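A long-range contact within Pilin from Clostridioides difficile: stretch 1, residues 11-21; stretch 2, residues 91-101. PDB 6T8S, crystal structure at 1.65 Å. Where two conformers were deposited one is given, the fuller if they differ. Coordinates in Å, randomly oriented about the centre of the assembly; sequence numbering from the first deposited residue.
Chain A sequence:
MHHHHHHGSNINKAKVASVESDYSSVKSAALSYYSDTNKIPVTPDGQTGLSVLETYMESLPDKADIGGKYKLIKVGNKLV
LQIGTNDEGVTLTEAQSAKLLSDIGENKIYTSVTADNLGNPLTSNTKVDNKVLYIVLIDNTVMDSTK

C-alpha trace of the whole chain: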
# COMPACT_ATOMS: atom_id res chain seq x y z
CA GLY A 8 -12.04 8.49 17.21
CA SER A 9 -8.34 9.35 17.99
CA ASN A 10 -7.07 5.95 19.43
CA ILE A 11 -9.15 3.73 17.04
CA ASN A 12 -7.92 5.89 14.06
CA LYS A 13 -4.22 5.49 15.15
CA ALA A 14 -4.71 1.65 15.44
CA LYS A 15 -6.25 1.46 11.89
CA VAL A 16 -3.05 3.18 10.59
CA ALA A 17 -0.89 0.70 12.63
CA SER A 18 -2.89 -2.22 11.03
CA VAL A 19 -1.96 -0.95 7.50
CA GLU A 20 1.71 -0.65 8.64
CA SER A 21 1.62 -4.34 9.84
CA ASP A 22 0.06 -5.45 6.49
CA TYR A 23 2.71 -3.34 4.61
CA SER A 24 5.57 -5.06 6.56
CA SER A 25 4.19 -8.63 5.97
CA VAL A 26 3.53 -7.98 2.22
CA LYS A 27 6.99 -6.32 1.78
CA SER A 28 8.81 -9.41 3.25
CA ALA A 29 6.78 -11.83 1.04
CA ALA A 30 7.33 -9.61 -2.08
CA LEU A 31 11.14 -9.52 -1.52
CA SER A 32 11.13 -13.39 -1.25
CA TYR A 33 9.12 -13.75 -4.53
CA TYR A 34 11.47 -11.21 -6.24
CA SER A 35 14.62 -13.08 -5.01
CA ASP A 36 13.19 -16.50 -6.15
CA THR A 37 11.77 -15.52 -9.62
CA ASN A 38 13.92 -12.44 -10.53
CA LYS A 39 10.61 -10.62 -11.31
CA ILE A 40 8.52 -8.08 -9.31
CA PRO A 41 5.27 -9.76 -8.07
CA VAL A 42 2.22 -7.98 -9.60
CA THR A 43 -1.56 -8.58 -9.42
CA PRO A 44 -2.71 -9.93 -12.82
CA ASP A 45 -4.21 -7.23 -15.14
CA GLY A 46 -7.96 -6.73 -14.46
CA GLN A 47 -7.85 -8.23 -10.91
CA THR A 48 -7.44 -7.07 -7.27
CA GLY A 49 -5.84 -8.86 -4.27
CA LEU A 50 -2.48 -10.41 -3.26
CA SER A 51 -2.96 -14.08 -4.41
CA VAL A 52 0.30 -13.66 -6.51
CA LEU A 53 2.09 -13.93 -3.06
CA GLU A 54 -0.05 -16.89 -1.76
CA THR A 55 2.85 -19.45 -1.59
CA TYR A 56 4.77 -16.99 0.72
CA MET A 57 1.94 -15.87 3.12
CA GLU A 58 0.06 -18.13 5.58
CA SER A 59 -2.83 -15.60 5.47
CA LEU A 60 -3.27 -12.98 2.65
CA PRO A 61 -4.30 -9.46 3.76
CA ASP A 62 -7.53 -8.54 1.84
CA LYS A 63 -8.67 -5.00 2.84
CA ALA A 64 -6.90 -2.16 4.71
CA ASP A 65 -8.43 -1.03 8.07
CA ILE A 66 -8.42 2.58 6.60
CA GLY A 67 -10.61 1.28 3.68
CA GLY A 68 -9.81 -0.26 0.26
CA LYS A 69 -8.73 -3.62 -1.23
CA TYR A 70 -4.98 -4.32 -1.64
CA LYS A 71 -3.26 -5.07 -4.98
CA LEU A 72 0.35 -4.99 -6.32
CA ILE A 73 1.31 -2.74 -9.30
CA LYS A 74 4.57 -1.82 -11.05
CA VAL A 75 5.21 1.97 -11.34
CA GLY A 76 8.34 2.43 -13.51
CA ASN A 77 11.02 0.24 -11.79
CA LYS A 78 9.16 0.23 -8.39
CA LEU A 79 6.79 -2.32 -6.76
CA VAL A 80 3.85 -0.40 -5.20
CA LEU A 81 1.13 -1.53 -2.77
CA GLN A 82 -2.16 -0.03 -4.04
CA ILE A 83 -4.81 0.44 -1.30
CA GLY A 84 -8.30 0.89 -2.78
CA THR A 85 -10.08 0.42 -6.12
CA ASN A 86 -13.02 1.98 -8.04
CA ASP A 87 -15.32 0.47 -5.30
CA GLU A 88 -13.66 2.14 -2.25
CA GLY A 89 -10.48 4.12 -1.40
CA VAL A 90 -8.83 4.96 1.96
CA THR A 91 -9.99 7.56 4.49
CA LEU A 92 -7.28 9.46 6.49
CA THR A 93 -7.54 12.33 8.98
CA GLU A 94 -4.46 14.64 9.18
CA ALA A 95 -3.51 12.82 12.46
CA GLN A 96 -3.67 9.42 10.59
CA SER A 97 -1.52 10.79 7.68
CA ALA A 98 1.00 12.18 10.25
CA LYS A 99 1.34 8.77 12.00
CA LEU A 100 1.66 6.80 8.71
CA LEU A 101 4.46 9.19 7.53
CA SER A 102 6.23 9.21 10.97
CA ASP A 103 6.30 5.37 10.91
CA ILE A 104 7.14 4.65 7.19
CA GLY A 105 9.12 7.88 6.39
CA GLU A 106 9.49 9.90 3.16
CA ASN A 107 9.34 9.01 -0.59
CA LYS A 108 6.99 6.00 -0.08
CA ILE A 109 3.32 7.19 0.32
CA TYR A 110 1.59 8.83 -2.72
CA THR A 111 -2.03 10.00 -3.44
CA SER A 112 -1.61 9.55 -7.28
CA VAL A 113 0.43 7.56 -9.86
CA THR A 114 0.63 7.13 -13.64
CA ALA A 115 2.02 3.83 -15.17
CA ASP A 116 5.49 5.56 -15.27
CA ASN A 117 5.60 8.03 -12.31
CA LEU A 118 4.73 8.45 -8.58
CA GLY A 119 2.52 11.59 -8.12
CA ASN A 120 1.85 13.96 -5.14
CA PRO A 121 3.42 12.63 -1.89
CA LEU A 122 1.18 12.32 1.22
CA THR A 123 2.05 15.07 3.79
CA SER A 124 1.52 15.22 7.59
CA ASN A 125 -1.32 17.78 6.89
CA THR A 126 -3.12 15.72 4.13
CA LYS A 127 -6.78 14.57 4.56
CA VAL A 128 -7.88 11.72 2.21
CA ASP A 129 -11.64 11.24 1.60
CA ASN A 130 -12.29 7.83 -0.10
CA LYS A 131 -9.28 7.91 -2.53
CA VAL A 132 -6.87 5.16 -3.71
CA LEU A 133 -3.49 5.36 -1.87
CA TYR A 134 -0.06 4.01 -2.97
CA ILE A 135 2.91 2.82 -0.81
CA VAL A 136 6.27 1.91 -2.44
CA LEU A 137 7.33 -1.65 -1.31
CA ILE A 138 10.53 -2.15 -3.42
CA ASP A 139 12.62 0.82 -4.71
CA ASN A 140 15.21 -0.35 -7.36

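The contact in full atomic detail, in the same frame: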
# COMPACT_ATOMS: atom_id res chain seq x y z
N ILE A 11 -8.67 4.67 18.10
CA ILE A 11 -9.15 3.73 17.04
C ILE A 11 -8.48 4.11 15.71
O ILE A 11 -7.98 3.20 15.02
CB ILE A 11 -10.69 3.75 16.94
CG1 ILE A 11 -11.36 3.18 18.20
CG2 ILE A 11 -11.16 3.03 15.68
CD1 ILE A 11 -11.06 1.73 18.48
N ASN A 12 -8.45 5.40 15.36
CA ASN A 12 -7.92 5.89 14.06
C ASN A 12 -6.42 5.58 13.98
O ASN A 12 -5.96 5.15 12.91
CB ASN A 12 -8.23 7.37 13.82
CG ASN A 12 -9.64 7.57 13.29
OD1 ASN A 12 -10.38 6.61 13.10
ND2 ASN A 12 -10.02 8.81 13.02
N LYS A 13 -5.68 5.78 15.07
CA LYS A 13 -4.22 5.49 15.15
C LYS A 13 -4.01 3.97 14.96
O LYS A 13 -3.07 3.59 14.27
CB LYS A 13 -3.67 6.05 16.46
CG LYS A 13 -2.36 5.44 16.95
CD LYS A 13 -1.90 5.94 18.33
CE LYS A 13 -0.82 5.08 18.95
NZ LYS A 13 -1.05 4.89 20.41
N ALA A 14 -4.86 3.12 15.54
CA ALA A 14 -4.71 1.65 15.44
C ALA A 14 -5.03 1.18 14.01
O ALA A 14 -4.35 0.28 13.52
CB ALA A 14 -5.58 0.97 16.48
N LYS A 15 -5.97 1.82 13.31
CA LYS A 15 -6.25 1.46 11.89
C LYS A 15 -5.00 1.71 11.04
O LYS A 15 -4.67 0.88 10.18
CB LYS A 15 -7.43 2.28 11.37
CG LYS A 15 -8.77 1.87 11.95
CD LYS A 15 -9.91 2.70 11.44
CE LYS A 15 -11.24 2.04 11.73
NZ LYS A 15 -12.35 2.97 11.44
N VAL A 16 -4.33 2.85 11.26
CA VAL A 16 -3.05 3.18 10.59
C VAL A 16 -2.01 2.10 10.94
O VAL A 16 -1.32 1.61 10.02
CB VAL A 16 -2.59 4.60 10.95
CG1 VAL A 16 -1.11 4.83 10.69
CG2 VAL A 16 -3.44 5.63 10.22
N ALA A 17 -1.89 1.72 12.21
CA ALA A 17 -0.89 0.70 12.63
C ALA A 17 -1.18 -0.62 11.91
O ALA A 17 -0.24 -1.32 11.51
CB ALA A 17 -0.89 0.53 14.13
N SER A 18 -2.46 -0.99 11.74
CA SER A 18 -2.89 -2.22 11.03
C SER A 18 -2.39 -2.21 9.57
O SER A 18 -1.88 -3.24 9.10
CB SER A 18 -4.37 -2.39 11.13
OG SER A 18 -4.76 -3.61 10.55
N VAL A 19 -2.50 -1.09 8.88
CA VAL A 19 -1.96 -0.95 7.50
C VAL A 19 -0.44 -1.12 7.52
O VAL A 19 0.11 -1.82 6.65
CB VAL A 19 -2.39 0.38 6.87
CG1 VAL A 19 -1.71 0.60 5.53
CG2 VAL A 19 -3.91 0.44 6.75
N GLU A 20 0.24 -0.52 8.50
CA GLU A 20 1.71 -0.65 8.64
C GLU A 20 2.09 -2.13 8.80
O GLU A 20 3.09 -2.55 8.20
CB GLU A 20 2.21 0.14 9.85
CG GLU A 20 2.04 1.63 9.72
CD GLU A 20 2.40 2.39 10.98
OE1 GLU A 20 2.98 1.78 11.91
OE2 GLU A 20 2.13 3.60 11.02
N SER A 21 1.34 -2.89 9.61
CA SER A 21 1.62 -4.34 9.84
C SER A 21 1.41 -5.12 8.53
O SER A 21 2.26 -5.96 8.16
CB SER A 21 0.77 -4.89 10.95
OG SER A 21 1.06 -6.26 11.18
N THR A 91 -9.66 6.31 3.79
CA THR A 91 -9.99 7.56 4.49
C THR A 91 -8.91 7.81 5.55
O THR A 91 -8.64 6.90 6.34
CB THR A 91 -11.42 7.51 5.03
OG1 THR A 91 -12.28 7.38 3.90
CG2 THR A 91 -11.79 8.75 5.82
N LEU A 92 -8.33 9.01 5.53
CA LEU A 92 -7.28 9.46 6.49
C LEU A 92 -7.62 10.86 6.99
O LEU A 92 -7.78 11.79 6.16
CB LEU A 92 -5.91 9.44 5.80
CG LEU A 92 -5.40 8.06 5.38
CD1 LEU A 92 -4.16 8.19 4.50
CD2 LEU A 92 -5.10 7.21 6.61
N THR A 93 -7.68 11.02 8.31
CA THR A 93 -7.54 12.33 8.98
C THR A 93 -6.09 12.81 8.84
O THR A 93 -5.21 11.99 8.49
CB THR A 93 -7.97 12.22 10.44
OG1 THR A 93 -6.97 11.43 11.09
CG2 THR A 93 -9.35 11.62 10.60
N GLU A 94 -5.83 14.08 9.14
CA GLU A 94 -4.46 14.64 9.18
C GLU A 94 -3.63 13.86 10.21
O GLU A 94 -2.47 13.52 9.90
CB GLU A 94 -4.50 16.13 9.52
CG GLU A 94 -5.13 16.97 8.43
CD GLU A 94 -5.02 18.47 8.63
OE1 GLU A 94 -4.10 18.92 9.35
OE2 GLU A 94 -5.86 19.19 8.06
N ALA A 95 -4.21 13.55 11.38
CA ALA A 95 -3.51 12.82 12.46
C ALA A 95 -3.12 11.41 11.96
O ALA A 95 -2.01 10.95 12.29
CB ALA A 95 -4.35 12.76 13.71
N GLN A 96 -3.98 10.76 11.17
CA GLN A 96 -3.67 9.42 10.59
C GLN A 96 -2.53 9.54 9.57
O GLN A 96 -1.58 8.71 9.61
CB GLN A 96 -4.91 8.79 9.96
CG GLN A 96 -5.92 8.27 10.97
CD GLN A 96 -7.13 7.69 10.27
OE1 GLN A 96 -7.82 8.38 9.51
NE2 GLN A 96 -7.40 6.42 10.51
N SER A 97 -2.59 10.54 8.69
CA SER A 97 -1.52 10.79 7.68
C SER A 97 -0.18 11.01 8.39
O SER A 97 0.85 10.42 7.95
CB SER A 97 -1.89 11.95 6.78
OG SER A 97 -3.01 11.61 6.01
N ALA A 98 -0.19 11.83 9.44
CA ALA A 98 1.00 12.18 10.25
C ALA A 98 1.62 10.91 10.83
O ALA A 98 2.86 10.75 10.74
CB ALA A 98 0.62 13.17 11.32
N LYS A 99 0.80 10.02 11.38
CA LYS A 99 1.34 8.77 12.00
C LYS A 99 1.94 7.88 10.91
O LYS A 99 3.07 7.35 11.09
CB LYS A 99 0.26 8.00 12.76
CG LYS A 99 0.74 6.63 13.23
CD LYS A 99 -0.15 5.98 14.24
CE LYS A 99 0.35 4.61 14.65
NZ LYS A 99 1.71 4.65 15.25
N LEU A 100 1.21 7.68 9.81
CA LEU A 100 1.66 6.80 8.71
C LEU A 100 3.04 7.29 8.23
O LEU A 100 3.98 6.47 8.11
CB LEU A 100 0.58 6.80 7.63
CG LEU A 100 0.67 5.72 6.57
CD1 LEU A 100 0.45 4.33 7.16
CD2 LEU A 100 -0.36 5.99 5.48
N LEU A 101 3.19 8.60 8.03
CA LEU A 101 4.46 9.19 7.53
C LEU A 101 5.56 9.09 8.59
O LEU A 101 6.71 8.81 8.22
CB LEU A 101 4.22 10.64 7.11
CG LEU A 101 3.56 10.79 5.74
CD1 LEU A 101 2.97 12.18 5.58
CD2 LEU A 101 4.57 10.50 4.64
O HOH W 1 -7.64 10.82 13.75

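Residues 11-21 lie wholly within one helix; 91-101 leave a strand at L92, turn at T93 and run as a helix from E94. The two helix axes approach to 9.3 Å with an angle of 37° between their N-to-C directions, so both helices run broadly the same way. The nearest CA pairs, K13 CA to Q96 CA at 6.0 Å and V16 CA to L100 CA at 6.2 Å, set the register, and the contact buries 497 Å² in all.

Q96 provides the one direct hydrogen bond across the interface. Its CA-to-CB bond points sideways, but chi1 m and chi2 t carry the amide to the first helix, where Q96 NE2 donates to N12 O at 3.1 Å with an N-H...O angle of 161°. N12 O also accepts from V16 N at a longer 3.3 Å, so the carbonyl serves both helix and interface. The other end of the amide is fixed too: T93 N donates to Q96 OE1 at 2.9 Å. T93, with chi1 p, returns the favour as N-cap, T93 OG1 accepting from Q96 N at 3.1 Å. Water 1 extends this network, accepting from N12 ND2 at 3.2 Å and lying 2.8 Å from T93 OG1.

V16, chi1 t, directs its two methyls to different neighbours: CG2 lies 3.5 Å from Q96 CB and 4.3 Å from L92 CD2, whereas CG1 lies 3.6 Å from K99 CG and 3.9 Å from L100 CD1.

K99 is the knob, seated among K13, V16, A17 and E20. Its t, t, t run extends the aliphatic chain into the first helix, steeply across its axis, with K99 CD 3.5 Å from K13 CG; chi4 then turns to p. K99 NZ remains 4.4 Å from E20 OE2, beyond salt-bridge range, so this pairing is at most a longer-range attraction and the packing of K99 here is chiefly aliphatic.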